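Local atomic coordinates of Cif-like 1 (Burkholderia cenocepacia, PDB entry 7JQY), a protein that is a Cif-like member of the alpha/beta-hydrolase fold and probably hydrolyses epoxides, forming an octamer in the crystal. Residues W57-T60 with W61-R65; D288-P291 with A292-T295; L294-Q297 with L298-F302. The protein carries 1 engineered substitution. All coordinates share one frame; numbering follows the deposited sequence.

Contact 1: residues W57-T60 with W61-R65; sequences WPQT and WYTWR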
ATOM      1  N   TRP B  57     -19.566 -21.127  -6.549  1.00 31.71           N
ATOM      2  CA  TRP B  57     -18.766 -19.907  -6.490  1.00 32.14           C
ATOM      3  C   TRP B  57     -19.626 -18.737  -6.031  1.00 33.81           C
ATOM      4  O   TRP B  57     -20.750 -18.567  -6.524  1.00 33.37           O
ATOM      5  CB  TRP B  57     -18.155 -19.575  -7.856  1.00 31.07           C
ATOM      6  CG  TRP B  57     -17.054 -18.555  -7.772  1.00 30.39           C
ATOM      7  CD1 TRP B  57     -15.702 -18.802  -7.719  1.00 32.38           C
ATOM      8  CD2 TRP B  57     -17.201 -17.131  -7.697  1.00 30.46           C
ATOM      9  NE1 TRP B  57     -15.010 -17.618  -7.621  1.00 29.73           N
ATOM     10  CE2 TRP B  57     -15.904 -16.580  -7.601  1.00 31.69           C
ATOM     11  CE3 TRP B  57     -18.305 -16.266  -7.694  1.00 30.46           C
ATOM     12  CZ2 TRP B  57     -15.682 -15.205  -7.508  1.00 31.30           C
ATOM     13  CZ3 TRP B  57     -18.083 -14.904  -7.600  1.00 31.06           C
ATOM     14  CH2 TRP B  57     -16.779 -14.387  -7.508  1.00 32.73           C
ATOM     15  N   PRO B  58     -19.144 -17.906  -5.088  1.00 30.57           N
ATOM     16  CA  PRO B  58     -17.872 -18.021  -4.367  1.00 27.60           C
ATOM     17  C   PRO B  58     -18.081 -18.659  -3.004  1.00 28.42           C
ATOM     18  O   PRO B  58     -18.189 -17.944  -2.012  1.00 30.91           O
ATOM     19  CB  PRO B  58     -17.437 -16.568  -4.212  1.00 26.54           C
ATOM     20  CG  PRO B  58     -18.777 -15.785  -4.120  1.00 30.19           C
ATOM     21  CD  PRO B  58     -19.882 -16.708  -4.656  1.00 30.18           C
ATOM     22  N   GLN B  59     -18.139 -19.983  -2.943  1.00 28.73           N
ATOM     23  CA  GLN B  59     -18.555 -20.667  -1.732  1.00 28.30           C
ATOM     24  C   GLN B  59     -17.552 -21.755  -1.365  1.00 30.12           C
ATOM     25  O   GLN B  59     -16.584 -22.018  -2.079  1.00 27.64           O
ATOM     26  CB  GLN B  59     -19.959 -21.262  -1.903  1.00 30.18           C
ATOM     27  CG  GLN B  59     -20.968 -20.245  -2.475  1.00 33.11           C
ATOM     28  CD  GLN B  59     -22.368 -20.793  -2.516  1.00 34.30           C
ATOM     29  OE1 GLN B  59     -22.623 -21.851  -3.107  1.00 31.31           O
ATOM     30  NE2 GLN B  59     -23.287 -20.093  -1.869  1.00 33.29           N
ATOM     31  N   THR B  60     -17.787 -22.349  -0.199  1.00 28.65           N
ATOM     32  CA  THR B  60     -17.108 -23.538   0.282  1.00 30.37           C
ATOM     33  C   THR B  60     -18.180 -24.444   0.860  1.00 31.11           C
ATOM     34  O   THR B  60     -19.374 -24.127   0.798  1.00 32.49           O
ATOM     35  CB  THR B  60     -16.062 -23.205   1.355  1.00 29.73           C
ATOM     36  OG1 THR B  60     -16.738 -22.646   2.482  1.00 28.19           O
ATOM     37  CG2 THR B  60     -15.000 -22.242   0.838  1.00 25.06           C
ATOM     38  N   TRP B  61     -17.745 -25.546   1.481  1.00 31.67           N
ATOM     39  CA  TRP B  61     -18.671 -26.415   2.207  1.00 32.27           C
ATOM     40  C   TRP B  61     -19.511 -25.634   3.208  1.00 33.08           C
ATOM     41  O   TRP B  61     -20.637 -26.036   3.529  1.00 35.14           O
ATOM     42  CB  TRP B  61     -17.892 -27.518   2.934  1.00 33.60           C
ATOM     43  CG  TRP B  61     -17.186 -27.010   4.159  1.00 33.69           C
ATOM     44  CD1 TRP B  61     -15.891 -26.581   4.239  1.00 31.53           C
ATOM     45  CD2 TRP B  61     -17.745 -26.848   5.474  1.00 36.17           C
ATOM     46  NE1 TRP B  61     -15.612 -26.161   5.517  1.00 33.57           N
ATOM     47  CE2 TRP B  61     -16.728 -26.320   6.296  1.00 33.30           C
ATOM     48  CE3 TRP B  61     -19.003 -27.101   6.034  1.00 33.22           C
ATOM     49  CZ2 TRP B  61     -16.931 -26.042   7.646  1.00 31.71           C
ATOM     50  CZ3 TRP B  61     -19.199 -26.827   7.381  1.00 33.96           C
ATOM     51  CH2 TRP B  61     -18.170 -26.298   8.167  1.00 33.51           C
ATOM     52  N   TYR B  62     -18.975 -24.521   3.722  1.00 32.19           N
ATOM     53  CA  TYR B  62     -19.617 -23.775   4.799  1.00 30.89           C
ATOM     54  C   TYR B  62     -21.028 -23.322   4.435  1.00 32.56           C
ATOM     55  O   TYR B  62     -21.809 -22.978   5.330  1.00 31.36           O
ATOM     56  CB  TYR B  62     -18.731 -22.578   5.167  1.00 29.45           C
ATOM     57  CG  TYR B  62     -19.229 -21.686   6.297  1.00 32.93           C
ATOM     58  CD1 TYR B  62     -19.043 -22.041   7.630  1.00 33.51           C
ATOM     59  CD2 TYR B  62     -19.857 -20.471   6.026  1.00 28.83           C
ATOM     60  CE1 TYR B  62     -19.479 -21.211   8.665  1.00 30.29           C
ATOM     61  CE2 TYR B  62     -20.289 -19.640   7.048  1.00 30.49           C
ATOM     62  CZ  TYR B  62     -20.104 -20.015   8.367  1.00 34.30           C
ATOM     63  OH  TYR B  62     -20.540 -19.189   9.382  1.00 32.44           O
ATOM     64  N   THR B  63     -21.377 -23.309   3.146  1.00 31.71           N
ATOM     65  CA  THR B  63     -22.713 -22.870   2.767  1.00 34.02           C
ATOM     66  C   THR B  63     -23.798 -23.853   3.198  1.00 33.11           C
ATOM     67  O   THR B  63     -24.958 -23.451   3.322  1.00 35.22           O
ATOM     68  CB  THR B  63     -22.780 -22.607   1.255  1.00 34.61           C
ATOM     69  OG1 THR B  63     -23.938 -21.820   0.970  1.00 33.58           O
ATOM     70  CG2 THR B  63     -22.852 -23.895   0.455  1.00 33.02           C
ATOM     71  N   TRP B  64     -23.446 -25.104   3.479  1.00 34.57           N
ATOM     72  CA  TRP B  64     -24.390 -26.132   3.898  1.00 35.70           C
ATOM     73  C   TRP B  64     -24.527 -26.224   5.410  1.00 36.47           C
ATOM     74  O   TRP B  64     -25.100 -27.199   5.906  1.00 35.62           O
ATOM     75  CB  TRP B  64     -23.970 -27.496   3.340  1.00 37.01           C
ATOM     76  CG  TRP B  64     -23.783 -27.484   1.852  1.00 35.49           C
ATOM     77  CD1 TRP B  64     -22.607 -27.480   1.181  1.00 37.05           C
ATOM     78  CD2 TRP B  64     -24.811 -27.454   0.860  1.00 38.40           C
ATOM     79  NE1 TRP B  64     -22.828 -27.463  -0.170  1.00 36.00           N
ATOM     80  CE2 TRP B  64     -24.177 -27.445  -0.397  1.00 37.54           C
ATOM     81  CE3 TRP B  64     -26.212 -27.434   0.909  1.00 39.08           C
ATOM     82  CZ2 TRP B  64     -24.891 -27.416  -1.599  1.00 38.39           C
ATOM     83  CZ3 TRP B  64     -26.924 -27.407  -0.292  1.00 36.53           C
ATOM     84  CH2 TRP B  64     -26.262 -27.395  -1.522  1.00 38.57           C
ATOM     85  N   ARG B  65     -24.019 -25.232   6.145  1.00 35.61           N
ATOM     86  CA  ARG B  65     -23.918 -25.343   7.597  1.00 35.24           C
ATOM     87  C   ARG B  65     -25.271 -25.540   8.269  1.00 40.60           C
ATOM     88  O   ARG B  65     -25.349 -26.215   9.305  1.00 41.02           O
ATOM     89  CB  ARG B  65     -23.236 -24.103   8.161  1.00 35.60           C
ATOM     90  CG  ARG B  65     -24.009 -22.829   7.928  1.00 33.57           C
ATOM     91  CD  ARG B  65     -23.119 -21.623   8.101  1.00 33.84           C
ATOM     92  NE  ARG B  65     -23.832 -20.395   7.786  1.00 33.68           N
ATOM     93  CZ  ARG B  65     -23.946 -19.897   6.564  1.00 33.39           C
ATOM     94  NH1 ARG B  65     -23.384 -20.530   5.535  1.00 29.14           N
ATOM     95  NH2 ARG B  65     -24.629 -18.768   6.376  1.00 30.76           N
TER

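Contact 2: residues D288-P291 with A292-T295; sequences DENP and AFLT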
ATOM      1  N   ASP B 288     -27.986 -20.340   2.236  1.00 34.26           N
ATOM      2  CA  ASP B 288     -27.792 -19.232   3.171  1.00 34.18           C
ATOM      3  C   ASP B 288     -29.109 -18.575   3.556  1.00 35.96           C
ATOM      4  O   ASP B 288     -29.303 -18.203   4.721  1.00 39.34           O
ATOM      5  CB  ASP B 288     -26.861 -18.175   2.571  1.00 32.26           C
ATOM      6  CG  ASP B 288     -25.441 -18.672   2.408  1.00 34.82           C
ATOM      7  OD1 ASP B 288     -24.729 -18.807   3.434  1.00 33.22           O
ATOM      8  OD2 ASP B 288     -25.040 -18.926   1.254  1.00 32.92           O
ATOM      9  N   GLU B 289     -30.013 -18.396   2.592  1.00 35.19           N
ATOM     10  CA  GLU B 289     -31.174 -17.540   2.802  1.00 34.65           C
ATOM     11  C   GLU B 289     -32.349 -18.275   3.429  1.00 35.51           C
ATOM     12  O   GLU B 289     -32.969 -17.762   4.362  1.00 34.69           O
ATOM     13  CB  GLU B 289     -31.605 -16.916   1.479  1.00 38.80           C
ATOM     14  CG  GLU B 289     -30.615 -15.937   0.910  1.00 36.41           C
ATOM     15  CD  GLU B 289     -31.137 -15.284  -0.348  1.00 36.09           C
ATOM     16  OE1 GLU B 289     -32.223 -14.645  -0.290  1.00 37.19           O
ATOM     17  OE2 GLU B 289     -30.462 -15.423  -1.389  1.00 32.29           O
ATOM     18  N   ASN B 290     -32.670 -19.466   2.929  1.00 36.72           N
ATOM     19  CA  ASN B 290     -33.842 -20.218   3.380  1.00 34.98           C
ATOM     20  C   ASN B 290     -33.484 -21.689   3.519  1.00 39.40           C
ATOM     21  O   ASN B 290     -33.978 -22.543   2.770  1.00 38.49           O
ATOM     22  CB  ASN B 290     -35.009 -20.023   2.408  1.00 40.71           C
ATOM     23  CG  ASN B 290     -36.354 -20.269   3.053  1.00 43.29           C
ATOM     24  OD1 ASN B 290     -36.445 -20.815   4.154  1.00 44.16           O
ATOM     25  ND2 ASN B 290     -37.411 -19.875   2.364  1.00 39.99           N
ATOM     26  N   PRO B 291     -32.624 -22.030   4.489  1.00 37.15           N
ATOM     27  CA  PRO B 291     -32.316 -23.450   4.720  1.00 39.28           C
ATOM     28  C   PRO B 291     -33.489 -24.225   5.300  1.00 40.02           C
ATOM     29  O   PRO B 291     -33.502 -25.458   5.209  1.00 40.08           O
ATOM     30  CB  PRO B 291     -31.120 -23.405   5.679  1.00 35.50           C
ATOM     31  CG  PRO B 291     -31.235 -22.090   6.370  1.00 36.80           C
ATOM     32  CD  PRO B 291     -31.825 -21.146   5.361  1.00 36.17           C
ATOM     33  N   ALA B 292     -34.431 -23.549   5.959  1.00 40.36           N
ATOM     34  CA  ALA B 292     -35.614 -24.234   6.465  1.00 40.90           C
ATOM     35  C   ALA B 292     -36.441 -24.801   5.316  1.00 42.40           C
ATOM     36  O   ALA B 292     -36.885 -25.955   5.362  1.00 43.74           O
ATOM     37  CB  ALA B 292     -36.444 -23.278   7.320  1.00 43.98           C
ATOM     38  N   PHE B 293     -36.676 -23.991   4.279  1.00 43.64           N
ATOM     39  CA  PHE B 293     -37.365 -24.480   3.087  1.00 46.15           C
ATOM     40  C   PHE B 293     -36.575 -25.595   2.417  1.00 46.94           C
ATOM     41  O   PHE B 293     -37.139 -26.620   2.011  1.00 46.07           O
ATOM     42  CB  PHE B 293     -37.572 -23.326   2.109  1.00 42.69           C
ATOM     43  CG  PHE B 293     -38.044 -23.756   0.749  1.00 49.36           C
ATOM     44  CD1 PHE B 293     -37.139 -24.099  -0.246  1.00 46.53           C
ATOM     45  CD2 PHE B 293     -39.403 -23.785   0.453  1.00 48.69           C
ATOM     46  CE1 PHE B 293     -37.579 -24.492  -1.501  1.00 47.07           C
ATOM     47  CE2 PHE B 293     -39.849 -24.171  -0.800  1.00 47.54           C
ATOM     48  CZ  PHE B 293     -38.942 -24.522  -1.777  1.00 48.29           C
ATOM     49  N   LEU B 294     -35.260 -25.410   2.298  1.00 43.40           N
ATOM     50  CA  LEU B 294     -34.425 -26.377   1.604  1.00 43.13           C
ATOM     51  C   LEU B 294     -34.371 -27.685   2.362  1.00 45.83           C
ATOM     52  O   LEU B 294     -34.480 -28.768   1.770  1.00 47.39           O
ATOM     53  CB  LEU B 294     -33.020 -25.809   1.443  1.00 45.02           C
ATOM     54  CG  LEU B 294     -31.973 -26.744   0.864  1.00 42.57           C
ATOM     55  CD1 LEU B 294     -32.463 -27.229  -0.480  1.00 40.31           C
ATOM     56  CD2 LEU B 294     -30.651 -25.999   0.740  1.00 39.47           C
ATOM     57  N   THR B 295     -34.189 -27.601   3.676  1.00 44.44           N
ATOM     58  CA  THR B 295     -34.107 -28.815   4.462  1.00 46.97           C
ATOM     59  C   THR B 295     -35.403 -29.582   4.332  1.00 49.46           C
ATOM     60  O   THR B 295     -35.399 -30.817   4.217  1.00 46.55           O
ATOM     61  CB  THR B 295     -33.775 -28.498   5.924  1.00 43.51           C
ATOM     62  OG1 THR B 295     -32.390 -28.156   6.005  1.00 45.21           O
ATOM     63  CG2 THR B 295     -34.017 -29.695   6.828  1.00 41.48           C
TER
HETATM   64  O   HOH W   1     -34.546 -20.618   6.882  1.00 41.52           O

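Contact 3: residues L294-Q297 with L298-F302; sequences LTRQ and LLDFF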
ATOM      1  N   LEU B 294     -35.260 -25.410   2.298  1.00 43.40           N
ATOM      2  CA  LEU B 294     -34.425 -26.377   1.604  1.00 43.13           C
ATOM      3  C   LEU B 294     -34.371 -27.685   2.362  1.00 45.83           C
ATOM      4  O   LEU B 294     -34.480 -28.768   1.770  1.00 47.39           O
ATOM      5  CB  LEU B 294     -33.020 -25.809   1.443  1.00 45.02           C
ATOM      6  CG  LEU B 294     -31.973 -26.744   0.864  1.00 42.57           C
ATOM      7  CD1 LEU B 294     -32.463 -27.229  -0.480  1.00 40.31           C
ATOM      8  CD2 LEU B 294     -30.651 -25.999   0.740  1.00 39.47           C
ATOM      9  N   THR B 295     -34.189 -27.601   3.676  1.00 44.44           N
ATOM     10  CA  THR B 295     -34.107 -28.815   4.462  1.00 46.97           C
ATOM     11  C   THR B 295     -35.403 -29.582   4.332  1.00 49.46           C
ATOM     12  O   THR B 295     -35.399 -30.817   4.217  1.00 46.55           O
ATOM     13  CB  THR B 295     -33.775 -28.498   5.924  1.00 43.51           C
ATOM     14  OG1 THR B 295     -32.390 -28.156   6.005  1.00 45.21           O
ATOM     15  CG2 THR B 295     -34.017 -29.695   6.828  1.00 41.48           C
ATOM     16  N   ARG B 296     -36.524 -28.867   4.333  1.00 49.41           N
ATOM     17  CA  ARG B 296     -37.830 -29.506   4.211  1.00 49.98           C
ATOM     18  C   ARG B 296     -38.006 -30.180   2.850  1.00 52.60           C
ATOM     19  O   ARG B 296     -38.565 -31.271   2.753  1.00 54.87           O
ATOM     20  CB  ARG B 296     -38.950 -28.488   4.443  1.00 54.02           C
ATOM     21  CG  ARG B 296     -40.348 -29.073   4.339  1.00 58.70           C
ATOM     22  CD  ARG B 296     -40.536 -30.227   5.310  1.00 64.55           C
ATOM     23  NE  ARG B 296     -41.850 -30.849   5.176  1.00 73.93           N
ATOM     24  CZ  ARG B 296     -42.252 -31.905   5.875  1.00 77.32           C
ATOM     25  NH1 ARG B 296     -41.440 -32.463   6.762  1.00 77.85           N
ATOM     26  NH2 ARG B 296     -43.466 -32.404   5.686  1.00 76.76           N
ATOM     27  N   GLN B 297     -37.522 -29.517   1.805  1.00 51.47           N
ATOM     28  CA  GLN B 297     -37.612 -30.025   0.451  1.00 51.47           C
ATOM     29  C   GLN B 297     -36.708 -31.236   0.264  1.00 52.93           C
ATOM     30  O   GLN B 297     -37.125 -32.237  -0.327  1.00 53.14           O
ATOM     31  CB  GLN B 297     -37.257 -28.902  -0.513  1.00 49.92           C
ATOM     32  CG  GLN B 297     -38.399 -27.901  -0.656  1.00 48.89           C
ATOM     33  CD  GLN B 297     -39.555 -28.512  -1.403  1.00 51.77           C
ATOM     34  OE1 GLN B 297     -39.374 -29.481  -2.139  1.00 53.09           O
ATOM     35  NE2 GLN B 297     -40.742 -27.942  -1.248  1.00 52.61           N
ATOM     36  N   LEU B 298     -35.510 -31.218   0.850  1.00 49.43           N
ATOM     37  CA  LEU B 298     -34.601 -32.345   0.645  1.00 50.85           C
ATOM     38  C   LEU B 298     -35.073 -33.603   1.370  1.00 52.36           C
ATOM     39  O   LEU B 298     -35.080 -34.697   0.788  1.00 55.61           O
ATOM     40  CB  LEU B 298     -33.192 -31.975   1.108  1.00 47.51           C
ATOM     41  CG  LEU B 298     -32.395 -30.981   0.265  1.00 48.71           C
ATOM     42  CD1 LEU B 298     -31.077 -30.633   0.954  1.00 43.57           C
ATOM     43  CD2 LEU B 298     -32.126 -31.535  -1.126  1.00 47.19           C
ATOM     44  N   LEU B 299     -35.529 -33.463   2.615  1.00 48.37           N
ATOM     45  CA  LEU B 299     -35.962 -34.635   3.366  1.00 52.58           C
ATOM     46  C   LEU B 299     -37.190 -35.279   2.730  1.00 61.52           C
ATOM     47  O   LEU B 299     -37.266 -36.513   2.641  1.00 61.08           O
ATOM     48  CB  LEU B 299     -36.210 -34.268   4.832  1.00 52.54           C
ATOM     49  CG  LEU B 299     -34.886 -34.038   5.583  1.00 52.78           C
ATOM     50  CD1 LEU B 299     -35.080 -33.545   7.007  1.00 46.47           C
ATOM     51  CD2 LEU B 299     -34.045 -35.307   5.563  1.00 52.73           C
ATOM     52  N   ASP B 300     -38.147 -34.464   2.259  1.00 57.70           N
ATOM     53  CA  ASP B 300     -39.316 -35.008   1.569  1.00 59.42           C
ATOM     54  C   ASP B 300     -38.918 -35.736   0.298  1.00 60.18           C
ATOM     55  O   ASP B 300     -39.436 -36.816  -0.002  1.00 63.26           O
ATOM     56  CB  ASP B 300     -40.264 -33.875   1.187  1.00 59.72           C
ATOM     57  CG  ASP B 300     -41.277 -33.584   2.241  1.00 65.85           C
ATOM     58  OD1 ASP B 300     -41.578 -34.511   3.018  1.00 70.40           O
ATOM     59  OD2 ASP B 300     -41.753 -32.437   2.305  1.00 72.58           O
ATOM     60  N   PHE B 301     -37.956 -35.178  -0.432  1.00 57.66           N
ATOM     61  CA  PHE B 301     -37.486 -35.777  -1.670  1.00 57.56           C
ATOM     62  C   PHE B 301     -36.744 -37.084  -1.417  1.00 60.76           C
ATOM     63  O   PHE B 301     -36.827 -38.008  -2.233  1.00 63.38           O
ATOM     64  CB  PHE B 301     -36.603 -34.764  -2.393  1.00 54.95           C
ATOM     65  CG  PHE B 301     -36.069 -35.240  -3.700  1.00 55.19           C
ATOM     66  CD1 PHE B 301     -36.899 -35.849  -4.621  1.00 57.74           C
ATOM     67  CD2 PHE B 301     -34.742 -35.039  -4.026  1.00 50.72           C
ATOM     68  CE1 PHE B 301     -36.408 -36.263  -5.835  1.00 57.46           C
ATOM     69  CE2 PHE B 301     -34.243 -35.456  -5.239  1.00 51.79           C
ATOM     70  CZ  PHE B 301     -35.077 -36.070  -6.144  1.00 53.91           C
ATOM     71  N   PHE B 302     -36.035 -37.194  -0.292  1.00 60.31           N
ATOM     72  CA  PHE B 302     -35.204 -38.365  -0.045  1.00 61.32           C
ATOM     73  C   PHE B 302     -35.963 -39.536   0.576  1.00 61.94           C
ATOM     74  O   PHE B 302     -35.412 -40.635   0.635  1.00 66.07           O
ATOM     75  CB  PHE B 302     -34.025 -37.983   0.862  1.00 57.88           C
ATOM     76  CG  PHE B 302     -32.984 -37.116   0.192  1.00 58.56           C
ATOM     77  CD1 PHE B 302     -32.950 -36.978  -1.188  1.00 58.28           C
ATOM     78  CD2 PHE B 302     -32.033 -36.441   0.947  1.00 55.24           C
ATOM     79  CE1 PHE B 302     -31.994 -36.186  -1.798  1.00 55.01           C
ATOM     80  CE2 PHE B 302     -31.076 -35.650   0.341  1.00 53.19           C
ATOM     81  CZ  PHE B 302     -31.058 -35.522  -1.032  1.00 53.06           C
TER

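Contact 1: residues W57-T60 with W61-R65
Between Thr60 and Thr63 the chain curls into a short 3-10 turn, closed by a bond of 3.2 Å from Thr63 N to Thr60 O that is almost straight at 175°. The threonine that opens the turn also contributes its hydroxyl. Thr60 OG1 sits between its own backbone N and carbonyl carbon (chi1 63°), and from there it accepts Tyr62 N at 3.2 Å, an ST turn; Tyr62 CB packs beside the same oxygen. Thr63 lays its methyl CG2 3.5 Å from Thr60 O.

One residue earlier, Gln59 reaches forward to the turn in an extended chain, bringing NE2 3.4 Å from Thr63 OG1. The angle is too poor for a bond: the amide is held instead by Arg122 and Gly56 at OE1 and by Tyr195 at NE2. Further along the chain Arg65 NH1 donates to Tyr62 O at 2.9 Å; the oxygen lies in the guanidinium plane, and Arg65 N reaches it from the other face of its carbonyl group. Tyr62 CE2 covers one face of the guanidinium.

Trp57 and the cis Pro58 belong to the HGxP sequence of epoxide hydrolases, and Trp57 N binds OG of the engineered Ser123. With both Thr60 oxygens committed to amides of the turn and the Gln59 amide bonded at both OE1 and NE2, hydrogen bonds of mostly buried residues hold the loop after this sequence.

Contact 2: residues D288-P291 with A292-T295
Asn290 caps the N terminus of helix 291-303, the C-terminal helix of this alpha/beta-hydrolase fold, by accepting Phe293 N on its side-chain oxygen. It is a good example of how one residue can end one helix geometrically and cap the next, for it is also the first to leave helical geometry after the short helix 286-289. The capping bond from Phe293 N to Asn290 OD1 measures 3.2 Å; the donor stands well above the amide plane, 61° out of it. With CG anti to the backbone N (chi1 -156°), the amide swings over the first turn and packs on the methylene of Phe293, CG lying 3.4 Å from Phe293 CB. The planes of amide and phenyl ring are 44° apart. Beyond CB the ring leads away to Leu253, Ala277 and Ala279 on the strands beneath, while Asn290 ND2 is bound by Thr282.

A water serves a second amide of the first turn: it accepts Ala292 N at 3.1 Å and gives a weak bond to Asn290 OD1. Pro291, which has no N-H to offer, fits the first turn, where helix amides lack a helical acceptor. The ordinary helical bonds start at once, Leu294 N going to Asn290 O. Two residues before the cap, Asp288 forms hydrogen bonds through its carboxylate, OD2 with Tyr195 and OD1 with Tyr211.

Pro291 O is shared between two groups of one residue: Thr295 N donates to it at 2.7 Å, and Thr295 OG1 adds a weak bond at 3.0 Å.

Contact 3: residues L294-Q297 with L298-F302
Over one face of the Arg296 guanidinium lies the carboxylate of Asp300, its OD1 3.8 Å above the plane and over the centre, with the two planes 70° apart. The closest approach is 3.3 Å, from Arg296 NE to Asp300 OD2. Because that oxygen stands well out of the guanidinium plane, no N-H points at it, and the salt bridge rests on charge alone. A bend at chi2 (57°) turns the arginine chain along the helix toward its partner. A second flat group, the ring of Phe302, has Leu298 O 3.2 Å above one face, toward the rim, and also meets the ring of His118.

Arg296 with Asp300, and Leu298 with Phe302, follow the i to i+4 spacing of the C-terminal alpha helix, whose backbone makes four successive bonds here, the first from Leu298 N to Leu294 O and the last from Phe301 N to Gln297 O. On its buried side Leu294 CD1 packs 3.8 Å from Leu298 CG, next to Val67, which also touches Thr295. Thr295 and Leu299 lie side by side and point the same way, CG2 and CD1 4.0 Å apart, against helix 68-73. Gln297 and Phe301 instead face strands 250-255 and 274-279, Phe301 resting on Leu251 and Arg275.

How the contacts relate
Following the chain, contact 1 closes a tight turn in the loop between strand 50-54 and helix 68-73. Much later, contact 2 joins the end of helix 286-289 to the start of helix 291-303, and contact 3 continues along that last helix, sharing Leu294 and Thr295 with contact 2. Contact 1 precedes both others, while contact 3 begins where contact 2 ends; none nests inside another. Contacts 1 and 2, with centres about 13 Å apart, meet in space: a salt bridge of 2.9 Å links Arg65 NH2 to Asp288 OD1, and Trp64 packs on Leu294. The loop is thus joined to helix 286-289 through Asp288 and, through Leu294, to helix 291-303 lying against strands 250-255 and 274-279.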